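Local coordinates for protein transport protein HOFQ (Aggregatibacter actinomycetemcomitans, PDB 2Y3M) that binds DNA through its extra-membranous domains and, as an outer-membrane secretin of the competence system, probably takes part in DNA uptake, at the interface of chains A and B. Coordinates in Å, arbitrary orientation; residue numbers count along the deposited sequence, not the author numbering. Chains: chain A/B, Protein transport protein HOFQ.

The interface of chains A and B. Residues chain A 33, 45-47, 54; chain B 8-10, 75, 77.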
loop_
_atom_site.group_PDB
_atom_site.type_symbol
_atom_site.label_atom_id
_atom_site.label_comp_id
_atom_site.label_asym_id
_atom_site.label_seq_id
_atom_site.Cartn_x
_atom_site.Cartn_y
_atom_site.Cartn_z
ATOM N N ILE A 33 -3.316 10.019 -14.420
ATOM C CA ILE A 33 -2.167 9.972 -15.330
ATOM C C ILE A 33 -0.951 9.378 -14.619
ATOM O O ILE A 33 -0.609 9.792 -13.508
ATOM C CB ILE A 33 -1.789 11.375 -15.884
ATOM C CG1 ILE A 33 -2.971 12.014 -16.626
ATOM C CG2 ILE A 33 -0.566 11.283 -16.803
ATOM C CD1 ILE A 33 -2.828 13.519 -16.863
ATOM N N GLN A 45 -0.767 11.304 -11.246
ATOM C CA GLN A 45 -1.380 12.619 -11.249
ATOM C C GLN A 45 -2.888 12.459 -11.332
ATOM O O GLN A 45 -3.393 11.826 -12.252
ATOM C CB GLN A 45 -0.847 13.460 -12.405
ATOM C CG GLN A 45 -1.111 14.942 -12.242
ATOM C CD GLN A 45 -0.431 15.781 -13.304
ATOM O OE1 GLN A 45 0.716 15.525 -13.676
ATOM N NE2 GLN A 45 -1.135 16.796 -13.792
ATOM N N LEU A 46 -3.594 13.019 -10.355
ATOM C CA LEU A 46 -5.046 12.903 -10.260
ATOM C C LEU A 46 -5.709 14.252 -10.489
ATOM O O LEU A 46 -5.278 15.263 -9.934
ATOM C CB LEU A 46 -5.470 12.374 -8.886
ATOM C CG LEU A 46 -5.062 10.985 -8.390
ATOM C CD1 LEU A 46 -5.583 10.805 -6.984
ATOM C CD2 LEU A 46 -5.595 9.877 -9.284
ATOM N N GLU A 47 -6.768 14.256 -11.292
ATOM C CA GLU A 47 -7.515 15.476 -11.584
ATOM C C GLU A 47 -9.007 15.273 -11.420
ATOM O O GLU A 47 -9.553 14.252 -11.840
ATOM C CB GLU A 47 -7.239 15.948 -13.007
ATOM C CG GLU A 47 -5.788 16.279 -13.295
ATOM C CD GLU A 47 -5.543 16.524 -14.764
ATOM O OE1 GLU A 47 -6.506 16.416 -15.556
ATOM O OE2 GLU A 47 -4.385 16.821 -15.124
ATOM N N LEU A 54 -11.784 14.571 -5.326
ATOM C CA LEU A 54 -10.349 14.374 -5.494
ATOM C C LEU A 54 -9.738 13.770 -4.231
ATOM O O LEU A 54 -8.947 12.834 -4.319
ATOM C CB LEU A 54 -9.645 15.675 -5.871
ATOM C CG LEU A 54 -8.135 15.574 -6.106
ATOM C CD1 LEU A 54 -7.814 14.705 -7.321
ATOM C CD2 LEU A 54 -7.533 16.953 -6.253
ATOM N N PHE B 8 -9.031 20.538 -10.016
ATOM C CA PHE B 8 -8.062 20.346 -8.947
ATOM C C PHE B 8 -7.133 19.208 -9.355
ATOM O O PHE B 8 -7.550 18.247 -10.004
ATOM C CB PHE B 8 -8.760 20.038 -7.622
ATOM C CG PHE B 8 -9.558 21.193 -7.070
ATOM C CD1 PHE B 8 -8.952 22.149 -6.256
ATOM C CD2 PHE B 8 -10.917 21.325 -7.367
ATOM C CE1 PHE B 8 -9.685 23.220 -5.741
ATOM C CE2 PHE B 8 -11.661 22.393 -6.862
ATOM C CZ PHE B 8 -11.045 23.343 -6.047
ATOM N N SER B 9 -5.866 19.330 -8.984
ATOM C CA SER B 9 -4.846 18.379 -9.391
ATOM C C SER B 9 -3.923 18.075 -8.228
ATOM O O SER B 9 -3.505 18.981 -7.511
ATOM C CB SER B 9 -4.034 18.942 -10.549
ATOM O OG SER B 9 -3.353 17.906 -11.221
ATOM N N ILE B 10 -3.614 16.796 -8.040
ATOM C CA ILE B 10 -2.677 16.386 -7.002
ATOM C C ILE B 10 -1.767 15.251 -7.484
ATOM O O ILE B 10 -2.208 14.309 -8.151
ATOM C CB ILE B 10 -3.405 16.036 -5.673
ATOM C CG1 ILE B 10 -2.393 15.773 -4.545
ATOM C CG2 ILE B 10 -4.380 14.878 -5.875
ATOM C CD1 ILE B 10 -3.017 15.617 -3.168
ATOM N N PHE B 75 -6.216 24.767 -11.644
ATOM C CA PHE B 75 -5.927 25.448 -12.904
ATOM C C PHE B 75 -6.921 25.035 -13.984
ATOM O O PHE B 75 -7.699 24.097 -13.791
ATOM C CB PHE B 75 -4.489 25.135 -13.352
ATOM C CG PHE B 75 -4.292 23.722 -13.844
ATOM C CD1 PHE B 75 -4.313 22.645 -12.958
ATOM C CD2 PHE B 75 -4.080 23.469 -15.198
ATOM C CE1 PHE B 75 -4.131 21.340 -13.415
ATOM C CE2 PHE B 75 -3.894 22.170 -15.663
ATOM C CZ PHE B 75 -3.920 21.104 -14.771
ATOM N N LYS B 77 -7.501 23.330 -17.525
ATOM C CA LYS B 77 -6.868 22.301 -18.342
ATOM C C LYS B 77 -6.947 22.640 -19.830
ATOM O O LYS B 77 -6.229 23.514 -20.321
ATOM C CB LYS B 77 -7.545 20.956 -18.069
ATOM C CG LYS B 77 -6.702 19.734 -18.361
ATOM C CD LYS B 77 -7.490 18.471 -18.051
ATOM C CE LYS B 77 -6.921 17.253 -18.765
ATOM N NZ LYS B 77 -5.666 16.763 -18.132
#
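A:Leu46 and B:Ile10 meet backbone to backbone, where strand 43-48 of chain A runs antiparallel to strand 6-14 of chain B and continues its sheet across the chains. A:Leu46 N donates to B:Ile10 O at 2.9 Å, nearly straight (171° at the hydrogen), and B:Ile10 N returns the bond to A:Leu46 O at the same length, a reciprocal pair in which each residue donates through N and accepts through O. This pair shows well how an edge-to-edge strand joint is finished by side chains on both faces of the sheet.

On one face the contact is polar, and A:Glu47 can be followed outward. Its CB lies 3.8 Å from the carbonyl O of B:Phe8. CG, anti to the carbonyl carbon (chi1 -61°), passes 3.6 Å from the hydroxyl OG of B:Ser9. The chain stays extended, and CD comes 3.4 Å from the side-chain amine NZ of B:Lys77. At the tip carboxylate OE1 meets that NZ at 2.7 Å, a hydrogen-bonded salt bridge that uses the syn lone pair. OE2 stands off at 3.3 Å from the same NZ, with B:Ser9 OG farther away. The two side chains cross at about a right angle, the lysine bending at chi4 (75°) to bring NZ in. B:Lys77 is poorly ordered, and the geometry of this bridge is correspondingly less certain. B:Phe75 sets its ring edge, in plane, against CB of B:Ser9 and backs this face from within chain B.

The opposite face is greasy. From helix 51-62, A:Leu54 reaches over with its forked tip: both methyls close on the CG2 methyl of B:Ile10, CD1 at 3.7 Å, and CD2 also touches CB of B:Phe8 at 3.6 Å. The B:Ile10 methyl also faces CB of A:Leu46, so it is held between strand and helix of the neighbouring chain.

With its twin made by exchanging the chains, this patch joins the two copies into a two-fold pair; whether that pairing exists in the secretin itself the structure alone does not show.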